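Local coordinates for cell division control protein 45 cdc45 putative (Entamoeba histolytica, PDB 6CC2) that probably acts in eukaryotic DNA replication as the Cdc45 subunit that joins MCM and GINS in the replicative helicase, at residues S387-A390 with E391-D394; M200-Y203 with A204-V208; L259-L262 with R263-T266. All coordinates share one frame; numbering follows the deposited sequence.

From the N terminus, interaction 2 comes first, within helix 199-213. Interaction 3 follows in the loop from strand 251-257 to helix 267-273, and interaction 1 lies last, where the loop after helix 374-385 turns into helix 393-417. Each is one continuous stretch of eight or nine residues that closes only local turns, so they run in series and none nests in or crosses another. Helix 354-364 relates all three: Trp202 and Tyr393 both pack on its Ala357, and Arg263 pairs with its Asp356. Interactions 1 and 2 also touch directly, with Tyr393 OH 4.1 Å from Trp202 CZ2. Interaction 3 packs against helix 393-417, which interaction 1 begins.

Interaction 1 of 3, residues S387-A390 with E391-D394; sequences STTA and EPYD
Thr389 lays its hydroxyl against the Pro392 ring, with OG1 3.1 Å from Pro392 CD, and the two side chains cross at about a right angle. The torsion responsible (chi1 58°) sets OG1 between the backbone N and the carbonyl carbon, where it faces the ring across the turn. Ser387 reaches the same ring from two residues earlier in the same loop, its OG 3.3 Å from Pro392 CG. That OG also donates to Thr389 O at 2.8 Å, a bond that helps to hold its rotation and bridges the bend at 387-389. Proline suits this place because its N has no hydrogen to satisfy and its CD and CG methylenes, CD probably slightly polarised by the neighbouring N, can lie against the two hydroxyl oxygens.

The backbone turns around Ala390. Its carbonyl accepts from Tyr393 N at 3.0 Å, the donor standing 39° out of the carbonyl plane, and the next such bond, Asp394 N to Glu391 O, carries the chain onward into helix 393-417. Water joins Ala390 O to Asp394 OD1. The small Ala390 side chain fits against Phe346, Asp349 and Ile352. Leu384, Ile352 and Ala357 help to bury the Tyr393 ring. Ala390 O lies at its edge, in plane, 3.9 Å from CD2. The Tyr393 OH donates to a water at 2.7 Å, and that water donates to Ser387 O.

Hydroxyls, carbonyls and waters thus satisfy much of the loop, although Glu391 N is buried with no partner, while the tyrosine ties the helix start to the interior and keeps its water link.

Interaction 2 of 3, residues M200-Y203 with A204-V208; sequences MYWY and AAIGV
Ala204 donates its backbone N to Met200 O at 2.8 Å, the first of five i to i+4 bonds that make this stretch about two and a half turns of the alpha-helix 199-213. Its methyl group rests beside the same carbonyl and also meets Phe229 of helix 219-233, a place where a small side chain lets the two helices approach.

Ala205 repeats the pattern one residue on, its N bonded to Tyr201 O at 2.8 Å. The short side chain lets the helix come close to Ala354 of helix 354-364, so small residues meet on both partners. Tyr201 itself turns elsewhere, packing on Leu187 and Leu233.

Ile206 carries the side-chain contact. While its N takes the carbonyl of Trp202 at 3.0 Å, its CD1 reaches back along the helix and sits over one face of the indole, 3.8 Å from the centroid of the five-membered ring and 22° off the ring normal, a CH-pi contact. The methyl is nearest to Trp202 CE2, at 3.6 Å, and lies off-centre over the indole as a whole. The indole is brought alongside because CG of Trp202 stands anti to the backbone N (chi1 171°); the isoleucine chain, extended at chi2 (171°), supplies the length to match. The flat, polarisable ring of tryptophan accepts such a methyl well, and both residues also touch Ala357 of helix 354-364. Tyr203 faces helix 33-48 instead, against Val37, Lys40 and Met44.

Gly207, with no side chain, contributes its backbone N, hydrogen-bonded to Tyr203 O at 3.0 Å. Val208 turns its branched side chain to Ala225 of helix 219-233, and its N closes the series on Ala204 O at 3.1 Å.

Interaction 3 of 3, residues L259-L262 with R263-T266; sequences LMLL and RHWT. With EDO (1,2-ethanediol), chain K.
Met260, a selenomethionine here, meets Trp265 twice: its CE lies 3.7 Å from Trp265 CZ3, and its backbone O stands at the edge of the indole, in plane, 3.4 Å from CE3. The bend at chi3 (52°) brings the end of the chain back to the ring, a reach that suits an unbranched, flexible side chain. Met260 O is hydrogen-bonded to Ser270 OG of helix 267-273.

Leu261 takes the positive-phi position of the type II turn from Leu259 to Leu262. Its O accepts from His264 N at 2.8 Å, while CD2 crosses to His264 CD2 at 4.1 Å; beyond, Phe397 stacks on the histidine and packs against Leu261.

Leu262 O accepts from Trp265 N at 3.1 Å, and its buried side chain lies against Phe321 and Tyr310. Arg263 NH1 donates at 3.0 Å to O2 of an ethanediol, probably from the crystallisation liquor, that O2 lying at the guanidinium edge, in plane. Salt bridges from NH1 to Asp256 and NH2 to Asp356, with NE hydrogen-bonded to Ser351 O, suit a long cation.

These turns lead to Thr266, N-cap residue of helix 267-273; its OG1 caps Asp269 N, an N-cap reached through a type II beta turn.

Interaction 1 of 3, residues S387-A390 with E391-D394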
ATOM      1  N   SER A 387      12.414  13.380  -2.160  1.00 23.90           N
ATOM      2  CA  SER A 387      12.635  14.403  -3.166  1.00 26.35           C
ATOM      3  C   SER A 387      12.177  15.771  -2.679  1.00 26.08           C
ATOM      4  O   SER A 387      11.114  15.908  -2.059  1.00 27.11           O
ATOM      5  CB  SER A 387      11.889  14.057  -4.464  1.00 26.35           C
ATOM      6  OG  SER A 387      12.190  15.062  -5.430  1.00 27.60           O
ATOM      7  N   THR A 388      12.984  16.782  -2.988  1.00 26.85           N
ATOM      8  CA  THR A 388      12.628  18.179  -2.784  1.00 25.14           C
ATOM      9  C   THR A 388      12.240  18.863  -4.081  1.00 28.02           C
ATOM     10  O   THR A 388      12.033  20.070  -4.083  1.00 26.87           O
ATOM     11  CB  THR A 388      13.784  18.932  -2.124  1.00 28.91           C
ATOM     12  OG1 THR A 388      14.912  18.901  -2.995  1.00 32.11           O
ATOM     13  CG2 THR A 388      14.144  18.287  -0.783  1.00 32.72           C
ATOM     14  N   THR A 389      12.101  18.110  -5.172  1.00 26.92           N
ATOM     15  CA  THR A 389      11.727  18.647  -6.468  1.00 25.40           C
ATOM     16  C   THR A 389      10.557  17.838  -7.034  1.00 24.20           C
ATOM     17  O   THR A 389      10.280  16.723  -6.603  1.00 24.97           O
ATOM     18  CB  THR A 389      12.916  18.625  -7.426  1.00 29.34           C
ATOM     19  OG1 THR A 389      13.402  17.284  -7.555  1.00 31.81           O
ATOM     20  CG2 THR A 389      14.053  19.507  -6.893  1.00 33.03           C
ATOM     21  N   ALA A 390       9.888  18.409  -8.033  1.00 25.31           N
ATOM     22  CA  ALA A 390       8.720  17.757  -8.633  1.00 24.63           C
ATOM     23  C   ALA A 390       9.107  16.746  -9.698  1.00 23.98           C
ATOM     24  O   ALA A 390       8.456  15.702  -9.832  1.00 24.69           O
ATOM     25  CB  ALA A 390       7.790  18.806  -9.244  1.00 32.22           C
ATOM     26  N   GLU A 391      10.169  17.012 -10.438  1.00 27.56           N
ATOM     27  CA  GLU A 391      10.490  16.198 -11.602  1.00 31.68           C
ATOM     28  C   GLU A 391      10.663  14.716 -11.294  1.00 28.02           C
ATOM     29  O   GLU A 391      10.222  13.893 -12.115  1.00 26.69           O
ATOM     30  CB  GLU A 391      11.761  16.751 -12.263  1.00 38.39           C
ATOM     31  CG  GLU A 391      11.584  18.102 -12.961  1.00 50.92           C
ATOM     32  CD  GLU A 391      11.488  19.294 -12.010  1.00 52.05           C
ATOM     33  OE1 GLU A 391      11.838  19.182 -10.814  1.00 43.26           O
ATOM     34  OE2 GLU A 391      11.067  20.375 -12.476  1.00 56.19           O
ATOM     35  N   PRO A 392      11.263  14.303 -10.174  1.00 23.47           N
ATOM     36  CA  PRO A 392      11.393  12.861  -9.930  1.00 23.05           C
ATOM     37  C   PRO A 392      10.062  12.130  -9.925  1.00 21.49           C
ATOM     38  O   PRO A 392      10.009  10.935 -10.247  1.00 23.68           O
ATOM     39  CB  PRO A 392      12.087  12.802  -8.559  1.00 28.01           C
ATOM     40  CG  PRO A 392      12.900  14.091  -8.515  1.00 33.61           C
ATOM     41  CD  PRO A 392      12.018  15.111  -9.188  1.00 28.49           C
ATOM     42  N   TYR A 393       8.981  12.793  -9.510  1.00 19.74           N
ATOM     43  CA  TYR A 393       7.696  12.118  -9.418  1.00 20.41           C
ATOM     44  C   TYR A 393       7.154  11.714 -10.781  1.00 20.53           C
ATOM     45  O   TYR A 393       6.309  10.818 -10.852  1.00 21.23           O
ATOM     46  CB  TYR A 393       6.675  13.008  -8.704  1.00 20.40           C
ATOM     47  CG  TYR A 393       6.816  12.936  -7.187  1.00 20.35           C
ATOM     48  CD1 TYR A 393       6.255  11.889  -6.475  1.00 20.13           C
ATOM     49  CD2 TYR A 393       7.521  13.908  -6.490  1.00 21.10           C
ATOM     50  CE1 TYR A 393       6.382  11.802  -5.112  1.00 19.73           C
ATOM     51  CE2 TYR A 393       7.675  13.830  -5.127  1.00 22.26           C
ATOM     52  CZ  TYR A 393       7.099  12.772  -4.438  1.00 22.12           C
ATOM     53  OH  TYR A 393       7.242  12.695  -3.079  1.00 22.32           O
ATOM     54  N   ASP A 394       7.654  12.314 -11.859  1.00 22.30           N
ATOM     55  CA  ASP A 394       7.134  11.969 -13.187  1.00 23.56           C
ATOM     56  C   ASP A 394       7.307  10.486 -13.484  1.00 23.83           C
ATOM     57  O   ASP A 394       6.411   9.862 -14.070  1.00 21.32           O
ATOM     58  CB  ASP A 394       7.819  12.809 -14.261  1.00 26.13           C
ATOM     59  CG  ASP A 394       7.339  14.242 -14.259  1.00 36.39           C
ATOM     60  OD1 ASP A 394       6.261  14.500 -13.684  1.00 38.94           O
ATOM     61  OD2 ASP A 394       8.037  15.102 -14.836  1.00 38.73           O
TER
HETATM   62  O   HOH W   1       8.782  14.315  -1.578  1.00 23.90           O
HETATM   63  O   HOH W   2       6.188  16.035 -11.674  1.00 31.56           O
HETATM   64  O   HOH W   3      10.434  21.210  -8.704  1.00 33.00           O

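Interaction 2 of 3, residues M200-Y203 with A204-V208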
HETATM    1  N   MSE A 200       8.183  16.642   8.026  1.00 23.78           N
HETATM    2  CA  MSE A 200       7.644  15.371   8.498  1.00 22.36           C
HETATM    3  C   MSE A 200       6.126  15.271   8.280  1.00 21.09           C
HETATM    4  O   MSE A 200       5.578  14.173   8.162  1.00 19.36           O
HETATM    5  CB  MSE A 200       7.964  15.184   9.967  1.00 21.14           C
HETATM    6  CG  MSE A 200       9.429  14.984  10.253  1.00 24.23           C
HETATM    7 SE   MSE A 200       9.763  14.912  12.149  0.69 25.43          SE
HETATM    8  CE  MSE A 200      11.633  14.457  12.047  1.00 25.80           C
ATOM      9  N   TYR A 201       5.435  16.401   8.197  1.00 20.77           N
ATOM     10  CA  TYR A 201       3.993  16.350   7.950  1.00 21.55           C
ATOM     11  C   TYR A 201       3.671  15.937   6.513  1.00 20.74           C
ATOM     12  O   TYR A 201       2.674  15.242   6.264  1.00 19.31           O
ATOM     13  CB  TYR A 201       3.355  17.699   8.284  1.00 22.41           C
ATOM     14  CG  TYR A 201       3.234  17.910   9.787  1.00 22.83           C
ATOM     15  CD1 TYR A 201       2.101  17.479  10.466  1.00 23.69           C
ATOM     16  CD2 TYR A 201       4.261  18.496  10.524  1.00 24.15           C
ATOM     17  CE1 TYR A 201       1.986  17.647  11.839  1.00 23.17           C
ATOM     18  CE2 TYR A 201       4.146  18.676  11.893  1.00 25.30           C
ATOM     19  CZ  TYR A 201       3.001  18.248  12.541  1.00 22.85           C
ATOM     20  OH  TYR A 201       2.896  18.411  13.906  1.00 26.24           O
ATOM     21  N   TRP A 202       4.475  16.383   5.543  1.00 20.59           N
ATOM     22  CA  TRP A 202       4.349  15.885   4.173  1.00 18.33           C
ATOM     23  C   TRP A 202       4.520  14.375   4.126  1.00 17.40           C
ATOM     24  O   TRP A 202       3.708  13.656   3.534  1.00 16.06           O
ATOM     25  CB  TRP A 202       5.396  16.578   3.302  1.00 20.03           C
ATOM     26  CG  TRP A 202       5.575  16.061   1.909  1.00 20.40           C
ATOM     27  CD1 TRP A 202       6.741  15.596   1.358  1.00 19.51           C
ATOM     28  CD2 TRP A 202       4.588  15.991   0.879  1.00 17.66           C
ATOM     29  NE1 TRP A 202       6.553  15.283   0.042  1.00 21.12           N
ATOM     30  CE2 TRP A 202       5.230  15.492  -0.278  1.00 18.63           C
ATOM     31  CE3 TRP A 202       3.232  16.340   0.800  1.00 20.37           C
ATOM     32  CZ2 TRP A 202       4.554  15.309  -1.488  1.00 20.64           C
ATOM     33  CZ3 TRP A 202       2.562  16.138  -0.391  1.00 18.18           C
ATOM     34  CH2 TRP A 202       3.222  15.633  -1.522  1.00 20.10           C
ATOM     35  N   TYR A 203       5.582  13.870   4.763  1.00 17.11           N
ATOM     36  CA  TYR A 203       5.797  12.419   4.784  1.00 18.66           C
ATOM     37  C   TYR A 203       4.643  11.729   5.495  1.00 19.34           C
ATOM     38  O   TYR A 203       4.099  10.743   5.004  1.00 17.76           O
ATOM     39  CB  TYR A 203       7.138  12.123   5.456  1.00 18.24           C
ATOM     40  CG  TYR A 203       8.317  12.811   4.776  1.00 19.67           C
ATOM     41  CD1 TYR A 203       8.341  13.020   3.415  1.00 19.61           C
ATOM     42  CD2 TYR A 203       9.404  13.250   5.521  1.00 21.50           C
ATOM     43  CE1 TYR A 203       9.408  13.659   2.793  1.00 21.09           C
ATOM     44  CE2 TYR A 203      10.483  13.891   4.918  1.00 24.44           C
ATOM     45  CZ  TYR A 203      10.473  14.088   3.545  1.00 25.00           C
ATOM     46  OH  TYR A 203      11.513  14.712   2.917  1.00 25.44           O
ATOM     47  N   ALA A 204       4.238  12.253   6.655  1.00 19.55           N
ATOM     48  CA  ALA A 204       3.135  11.628   7.373  1.00 19.68           C
ATOM     49  C   ALA A 204       1.855  11.648   6.549  1.00 19.19           C
ATOM     50  O   ALA A 204       1.051  10.694   6.601  1.00 19.74           O
ATOM     51  CB  ALA A 204       2.912  12.335   8.717  1.00 21.71           C
ATOM     52  N   ALA A 205       1.602  12.743   5.820  1.00 18.03           N
ATOM     53  CA  ALA A 205       0.431  12.783   4.951  1.00 19.55           C
ATOM     54  C   ALA A 205       0.483  11.684   3.899  1.00 16.32           C
ATOM     55  O   ALA A 205      -0.526  11.006   3.643  1.00 16.02           O
ATOM     56  CB  ALA A 205       0.312  14.157   4.273  1.00 17.56           C
ATOM     57  N   ILE A 206       1.667  11.455   3.304  1.00 15.29           N
ATOM     58  CA  ILE A 206       1.829  10.387   2.322  1.00 14.97           C
ATOM     59  C   ILE A 206       1.530   9.037   2.950  1.00 16.26           C
ATOM     60  O   ILE A 206       0.888   8.171   2.329  1.00 15.82           O
ATOM     61  CB  ILE A 206       3.245  10.428   1.712  1.00 16.55           C
ATOM     62  CG1 ILE A 206       3.371  11.708   0.874  1.00 18.73           C
ATOM     63  CG2 ILE A 206       3.532   9.158   0.892  1.00 18.71           C
ATOM     64  CD1 ILE A 206       4.743  12.001   0.387  1.00 17.80           C
ATOM     65  N   GLY A 207       1.986   8.841   4.195  1.00 16.90           N
ATOM     66  CA  GLY A 207       1.742   7.573   4.878  1.00 17.83           C
ATOM     67  C   GLY A 207       0.267   7.277   5.097  1.00 16.80           C
ATOM     68  O   GLY A 207      -0.183   6.155   4.864  1.00 18.09           O
ATOM     69  N   VAL A 208      -0.511   8.266   5.543  1.00 16.90           N
ATOM     70  CA  VAL A 208      -1.919   8.010   5.776  1.00 19.34           C
ATOM     71  C   VAL A 208      -2.680   7.923   4.455  1.00 18.99           C
ATOM     72  O   VAL A 208      -3.639   7.172   4.343  1.00 17.47           O
ATOM     73  CB  VAL A 208      -2.534   9.048   6.722  1.00 21.55           C
ATOM     74  CG1 VAL A 208      -2.658  10.401   6.076  1.00 21.10           C
ATOM     75  CG2 VAL A 208      -3.915   8.557   7.201  1.00 23.81           C
TER

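Interaction 3 of 3, residues L259-L262 with R263-T266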
ATOM      1  N   LEU A 259      -9.884  11.463  -7.903  1.00 19.84           N
ATOM      2  CA  LEU A 259      -9.645  10.566  -9.040  1.00 18.04           C
ATOM      3  C   LEU A 259      -8.141  10.358  -9.169  1.00 20.02           C
ATOM      4  O   LEU A 259      -7.351  11.298  -9.019  1.00 21.56           O
ATOM      5  CB  LEU A 259     -10.215  11.147 -10.325  1.00 20.88           C
ATOM      6  CG  LEU A 259     -11.734  11.318 -10.369  1.00 23.60           C
ATOM      7  CD1 LEU A 259     -12.123  11.973 -11.684  1.00 26.78           C
ATOM      8  CD2 LEU A 259     -12.440   9.966 -10.214  1.00 23.87           C
HETATM    9  N   MSE A 260      -7.750   9.118  -9.408  1.00 19.37           N
HETATM   10  CA  MSE A 260      -6.335   8.740  -9.375  1.00 17.09           C
HETATM   11  C   MSE A 260      -5.472   9.535 -10.327  1.00 16.26           C
HETATM   12  O   MSE A 260      -5.666   9.482 -11.564  1.00 17.87           O
HETATM   13  CB  MSE A 260      -6.208   7.219  -9.732  1.00 25.15           C
HETATM   14  CG  MSE A 260      -4.775   6.785  -9.905  1.00 41.92           C
HETATM   15 SE   MSE A 260      -4.675   4.844 -10.225  1.00 51.60          SE
HETATM   16  CE  MSE A 260      -5.907   4.627 -11.649  1.00 59.14           C
ATOM     17  N   LEU A 261      -4.520  10.291  -9.771  1.00 15.54           N
ATOM     18  CA  LEU A 261      -3.519  11.033 -10.524  1.00 15.52           C
ATOM     19  C   LEU A 261      -4.119  11.993 -11.554  1.00 17.26           C
ATOM     20  O   LEU A 261      -3.477  12.316 -12.543  1.00 16.69           O
ATOM     21  CB  LEU A 261      -2.536  10.071 -11.210  1.00 16.21           C
ATOM     22  CG  LEU A 261      -1.609   9.338 -10.245  1.00 18.77           C
ATOM     23  CD1 LEU A 261      -0.724   8.363 -11.033  1.00 19.95           C
ATOM     24  CD2 LEU A 261      -0.738  10.295  -9.468  1.00 20.53           C
ATOM     25  N   LEU A 262      -5.335  12.483 -11.296  1.00 18.62           N
ATOM     26  CA  LEU A 262      -6.036  13.331 -12.254  1.00 18.48           C
ATOM     27  C   LEU A 262      -5.161  14.473 -12.777  1.00 16.67           C
ATOM     28  O   LEU A 262      -5.074  14.691 -13.982  1.00 16.38           O
ATOM     29  CB  LEU A 262      -7.303  13.874 -11.601  1.00 18.29           C
ATOM     30  CG  LEU A 262      -8.181  14.839 -12.423  1.00 21.16           C
ATOM     31  CD1 LEU A 262      -8.696  14.145 -13.666  1.00 20.76           C
ATOM     32  CD2 LEU A 262      -9.325  15.401 -11.594  1.00 24.17           C
ATOM     33  N   ARG A 263      -4.541  15.247 -11.886  1.00 16.64           N
ATOM     34  CA  ARG A 263      -3.755  16.387 -12.322  1.00 18.61           C
ATOM     35  C   ARG A 263      -2.570  15.983 -13.178  1.00 19.21           C
ATOM     36  O   ARG A 263      -2.051  16.807 -13.926  1.00 19.60           O
ATOM     37  CB  ARG A 263      -3.290  17.194 -11.107  1.00 21.12           C
ATOM     38  CG  ARG A 263      -4.376  18.046 -10.474  1.00 20.22           C
ATOM     39  CD  ARG A 263      -3.851  18.817  -9.244  1.00 21.71           C
ATOM     40  NE  ARG A 263      -3.449  17.862  -8.207  1.00 21.06           N
ATOM     41  CZ  ARG A 263      -4.300  17.264  -7.382  1.00 22.68           C
ATOM     42  NH1 ARG A 263      -5.597  17.538  -7.418  1.00 24.32           N
ATOM     43  NH2 ARG A 263      -3.844  16.388  -6.504  1.00 22.45           N
ATOM     44  N   HIS A 264      -2.146  14.724 -13.104  1.00 17.21           N
ATOM     45  CA  HIS A 264      -0.971  14.229 -13.819  1.00 18.15           C
ATOM     46  C   HIS A 264      -1.358  13.277 -14.941  1.00 20.91           C
ATOM     47  O   HIS A 264      -0.519  12.527 -15.463  1.00 21.20           O
ATOM     48  CB  HIS A 264      -0.040  13.580 -12.798  1.00 19.68           C
ATOM     49  CG  HIS A 264       0.117  14.429 -11.582  1.00 20.30           C
ATOM     50  ND1 HIS A 264       0.817  15.619 -11.596  1.00 20.40           N
ATOM     51  CD2 HIS A 264      -0.414  14.321 -10.342  1.00 19.12           C
ATOM     52  CE1 HIS A 264       0.725  16.185 -10.401  1.00 20.98           C
ATOM     53  NE2 HIS A 264      -0.038  15.432  -9.638  1.00 20.72           N
ATOM     54  N   TRP A 265      -2.612  13.317 -15.345  1.00 19.89           N
ATOM     55  CA  TRP A 265      -3.146  12.379 -16.328  1.00 19.09           C
ATOM     56  C   TRP A 265      -4.133  13.148 -17.194  1.00 18.65           C
ATOM     57  O   TRP A 265      -3.904  14.327 -17.516  1.00 18.33           O
ATOM     58  CB  TRP A 265      -3.797  11.202 -15.612  1.00 19.12           C
ATOM     59  CG  TRP A 265      -3.851   9.918 -16.348  1.00 18.91           C
ATOM     60  CD1 TRP A 265      -3.563   9.692 -17.647  1.00 18.38           C
ATOM     61  CD2 TRP A 265      -4.179   8.637 -15.776  1.00 16.99           C
ATOM     62  NE1 TRP A 265      -3.705   8.347 -17.943  1.00 18.79           N
ATOM     63  CE2 TRP A 265      -4.097   7.687 -16.808  1.00 18.97           C
ATOM     64  CE3 TRP A 265      -4.544   8.221 -14.499  1.00 17.91           C
ATOM     65  CZ2 TRP A 265      -4.354   6.338 -16.599  1.00 20.42           C
ATOM     66  CZ3 TRP A 265      -4.803   6.885 -14.300  1.00 22.21           C
ATOM     67  CH2 TRP A 265      -4.701   5.961 -15.342  1.00 20.80           C
ATOM     68  N   THR A 266      -5.210  12.472 -17.603  1.00 17.99           N
ATOM     69  CA  THR A 266      -6.315  13.064 -18.349  1.00 18.63           C
ATOM     70  C   THR A 266      -7.607  12.761 -17.604  1.00 20.10           C
ATOM     71  O   THR A 266      -7.696  11.769 -16.882  1.00 18.07           O
ATOM     72  CB  THR A 266      -6.445  12.532 -19.773  1.00 19.10           C
ATOM     73  OG1 THR A 266      -6.885  11.157 -19.750  1.00 21.68           O
ATOM     74  CG2 THR A 266      -5.120  12.622 -20.548  1.00 20.74           C
TER
HETATM   75  C1  EDO K 610      -9.689  18.526  -8.972  1.00 72.95           C
HETATM   76  O1  EDO K 610     -10.222  19.848  -8.835  1.00 75.82           O
HETATM   77  C2  EDO K 610      -8.266  18.609  -9.516  1.00 70.22           C
HETATM   78  O2  EDO K 610      -7.475  19.459  -8.677  1.00 67.99           O